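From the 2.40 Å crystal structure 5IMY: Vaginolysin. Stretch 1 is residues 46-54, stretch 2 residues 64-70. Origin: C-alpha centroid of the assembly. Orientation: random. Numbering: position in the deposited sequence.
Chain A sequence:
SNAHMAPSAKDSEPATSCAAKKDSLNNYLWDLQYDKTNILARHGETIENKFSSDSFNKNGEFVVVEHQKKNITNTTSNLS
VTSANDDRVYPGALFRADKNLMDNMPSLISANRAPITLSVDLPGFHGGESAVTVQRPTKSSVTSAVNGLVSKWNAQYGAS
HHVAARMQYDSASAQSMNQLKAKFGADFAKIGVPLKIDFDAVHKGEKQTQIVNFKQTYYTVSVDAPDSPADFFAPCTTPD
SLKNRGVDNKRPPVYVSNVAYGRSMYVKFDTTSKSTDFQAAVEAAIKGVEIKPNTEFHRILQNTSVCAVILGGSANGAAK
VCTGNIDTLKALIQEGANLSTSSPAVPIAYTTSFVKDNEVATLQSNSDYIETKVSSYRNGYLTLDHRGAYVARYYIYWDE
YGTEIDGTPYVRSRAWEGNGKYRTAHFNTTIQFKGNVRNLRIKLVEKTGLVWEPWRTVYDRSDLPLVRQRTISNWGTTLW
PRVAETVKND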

# COMPACT_ATOMS: atom_id res chain seq x y z
N THR A 46 -2.66 18.62 -18.91
CA THR A 46 -3.01 17.21 -18.79
C THR A 46 -1.75 16.38 -18.61
O THR A 46 -0.68 16.74 -19.10
CB THR A 46 -3.79 16.72 -20.02
OG1 THR A 46 -4.29 15.40 -19.77
CG2 THR A 46 -2.90 16.70 -21.26
N ILE A 47 -1.89 15.26 -17.91
CA ILE A 47 -0.77 14.39 -17.60
C ILE A 47 -1.26 12.95 -17.61
O ILE A 47 -2.42 12.67 -17.28
CB ILE A 47 -0.12 14.74 -16.24
CG1 ILE A 47 0.52 16.14 -16.28
CG2 ILE A 47 0.94 13.72 -15.86
CD1 ILE A 47 0.81 16.71 -14.92
N GLU A 48 -0.37 12.03 -17.98
CA GLU A 48 -0.70 10.61 -17.99
C GLU A 48 -0.50 10.01 -16.60
O GLU A 48 0.09 10.62 -15.70
CB GLU A 48 0.15 9.90 -19.05
CG GLU A 48 -0.55 8.79 -19.84
CD GLU A 48 -2.00 9.08 -20.17
OE1 GLU A 48 -2.88 8.29 -19.73
OE2 GLU A 48 -2.28 10.09 -20.85
N ASN A 49 -0.99 8.78 -16.43
CA ASN A 49 -1.32 8.24 -15.11
C ASN A 49 -0.11 7.82 -14.26
O ASN A 49 -0.32 7.27 -13.18
CB ASN A 49 -2.25 7.04 -15.28
CG ASN A 49 -2.87 6.58 -13.98
OD1 ASN A 49 -3.05 7.37 -13.05
ND2 ASN A 49 -3.19 5.30 -13.89
N LYS A 50 1.12 8.06 -14.72
CA LYS A 50 2.37 7.78 -14.00
C LYS A 50 2.25 7.39 -12.52
O LYS A 50 1.47 7.99 -11.76
CB LYS A 50 3.27 9.01 -14.07
CG LYS A 50 4.52 8.83 -14.93
CD LYS A 50 5.35 10.11 -14.96
CE LYS A 50 4.66 11.22 -15.74
NZ LYS A 50 5.10 12.57 -15.29
N PHE A 51 3.05 6.41 -12.10
CA PHE A 51 3.21 6.05 -10.69
C PHE A 51 4.66 5.64 -10.47
O PHE A 51 5.15 4.74 -11.14
CB PHE A 51 2.26 4.91 -10.30
CG PHE A 51 2.30 4.55 -8.83
CD1 PHE A 51 1.28 4.94 -7.98
CD2 PHE A 51 3.36 3.82 -8.31
CE1 PHE A 51 1.32 4.62 -6.64
CE2 PHE A 51 3.40 3.50 -6.96
CZ PHE A 51 2.38 3.90 -6.13
N SER A 52 5.33 6.30 -9.52
CA SER A 52 6.74 6.05 -9.27
C SER A 52 7.00 5.98 -7.77
O SER A 52 6.24 6.52 -6.96
CB SER A 52 7.63 7.13 -9.89
OG SER A 52 7.56 7.10 -11.30
N SER A 53 8.09 5.31 -7.41
CA SER A 53 8.57 5.26 -6.04
C SER A 53 10.08 5.16 -6.04
O SER A 53 10.68 4.60 -6.97
CB SER A 53 7.97 4.08 -5.26
OG SER A 53 6.63 4.34 -4.90
N ASP A 54 10.70 5.70 -5.00
CA ASP A 54 12.14 5.59 -4.80
C ASP A 54 12.42 5.74 -3.31
O ASP A 54 11.52 6.06 -2.52
CB ASP A 54 12.90 6.65 -5.61
CG ASP A 54 14.08 6.06 -6.38
OD1 ASP A 54 14.55 4.96 -6.00
OD2 ASP A 54 14.53 6.69 -7.35
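Stretch 2 64-70: VVEHQKK

What holds stretch 2 against stretch 1? The strongest polar ties are backbone hydrogen bonds, arranged as reciprocal pairs. Ser52 N donates to His67 O at 2.8 Å, almost linearly with an angle of 172° at the hydrogen, and His67 N returns a bond to Ser52 O, also at 2.8 Å. Two residues along, Asp54 N reaches Val65 O at 3.0 Å and Val65 N reaches Asp54 O at 3.0 Å. Toward the start of the strand in stretch 1 a single bond continues the ladder, from Lys69 N to Lys50 O at 3.2 Å.

How do the two chains run? Stretch 2 is strand throughout, from Val64 to Lys70, and it lies beside the strand of Phe51 to Asp54 in the opposite direction, the two axes making an angle of 171° and approaching to 4.5 Å. Ser52 faces His67 and Asp54 faces Val65 as hydrogen-bonded pairs, with CA to CA distances of 5.0 and 5.6 Å. Between and beside them, Ser53 with Glu66 and Phe51 with Gln68 are non-hydrogen-bonded pairs, drawn closer at 4.3 and 4.4 Å between CA atoms. Here the alpha hydrogens point across the gap, so that Ser53 CA lies 3.3 Å from Val65 O, and Glu66 CA 3.3 Å from Ser52 O.

Which side chains meet on the two faces of this sheet? Phe51, Ser53, Glu66 and Gln68 share one face. There Phe51 CD1 packs 3.8 Å from Gln68 CB, and Ser53 OG stands 3.5 Å from Glu66 CB while making a weak hydrogen bond to Ser52 O within its own strand. On the other face are Ser52, Asp54, Val65 and His67, with looser contacts: Ser52 CB lies 4.3 Å from His67 CD2, and Asp54 CB 4.2 Å from Val65 CG2.

What happens where stretch 1 is no longer a strand? Lys69 takes over the contact, and more of its surface is covered by the other stretch than that of any other residue here. Its CA-to-CB bond points toward stretch 1, and its aliphatic chain runs along the loop, bringing Lys69 CG to 3.3 Å from Glu48 O and Lys69 CE to 3.0 Å from Ile47 O. The side chain of Ile47 joins this packing, its CG2 lying 3.9 Å from Lys69 CG. Beyond it the contact ends, for neither Thr46 nor Lys70 touches the opposite stretch.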

# COMPACT_ATOMS: atom_id res chain seq x y z
N VAL A 64 10.89 6.78 1.99
CA VAL A 64 10.26 6.45 0.71
C VAL A 64 9.54 7.69 0.20
O VAL A 64 8.83 8.36 0.96
CB VAL A 64 9.27 5.28 0.85
CG1 VAL A 64 8.40 5.14 -0.40
CG2 VAL A 64 10.02 3.98 1.12
N VAL A 65 9.74 8.00 -1.08
CA VAL A 65 8.97 9.03 -1.77
C VAL A 65 8.19 8.34 -2.88
O VAL A 65 8.75 7.52 -3.62
CB VAL A 65 9.87 10.14 -2.33
CG1 VAL A 65 10.68 10.78 -1.21
CG2 VAL A 65 10.79 9.61 -3.42
N GLU A 66 6.91 8.66 -3.00
CA GLU A 66 6.05 8.05 -4.01
C GLU A 66 5.32 9.14 -4.77
O GLU A 66 4.68 10.00 -4.18
CB GLU A 66 5.06 7.06 -3.37
CG GLU A 66 3.60 7.48 -3.37
CD GLU A 66 2.69 6.36 -2.91
OE1 GLU A 66 3.19 5.42 -2.24
OE2 GLU A 66 1.48 6.41 -3.21
N HIS A 67 5.44 9.08 -6.10
CA HIS A 67 4.81 10.04 -6.99
C HIS A 67 3.67 9.36 -7.73
O HIS A 67 3.81 8.21 -8.16
CB HIS A 67 5.83 10.59 -8.00
CG HIS A 67 7.17 10.89 -7.40
ND1 HIS A 67 7.71 12.15 -7.37
CD2 HIS A 67 8.09 10.08 -6.81
CE1 HIS A 67 8.90 12.12 -6.79
NE2 HIS A 67 9.15 10.87 -6.44
N GLN A 68 2.55 10.05 -7.86
CA GLN A 68 1.41 9.51 -8.59
C GLN A 68 0.60 10.67 -9.16
O GLN A 68 0.49 11.72 -8.53
CB GLN A 68 0.54 8.62 -7.69
CG GLN A 68 -0.51 9.37 -6.90
CD GLN A 68 -0.86 8.68 -5.60
OE1 GLN A 68 -1.35 7.55 -5.60
NE2 GLN A 68 -0.60 9.35 -4.48
N LYS A 69 0.04 10.46 -10.34
CA LYS A 69 -0.68 11.50 -11.04
C LYS A 69 -2.07 11.66 -10.44
O LYS A 69 -2.84 10.70 -10.37
CB LYS A 69 -0.77 11.17 -12.53
CG LYS A 69 -1.62 12.13 -13.34
CD LYS A 69 -3.07 11.68 -13.44
CE LYS A 69 -3.76 12.28 -14.65
NZ LYS A 69 -5.13 12.77 -14.34
N LYS A 70 -2.38 12.87 -9.99
CA LYS A 70 -3.69 13.21 -9.45
C LYS A 70 -4.32 14.33 -10.27
O LYS A 70 -3.74 14.84 -11.23
CB LYS A 70 -3.59 13.62 -7.98
CG LYS A 70 -3.24 12.49 -7.04
CD LYS A 70 -3.73 12.80 -5.64
CE LYS A 70 -3.24 11.78 -4.65
NZ LYS A 70 -2.36 12.42 -3.66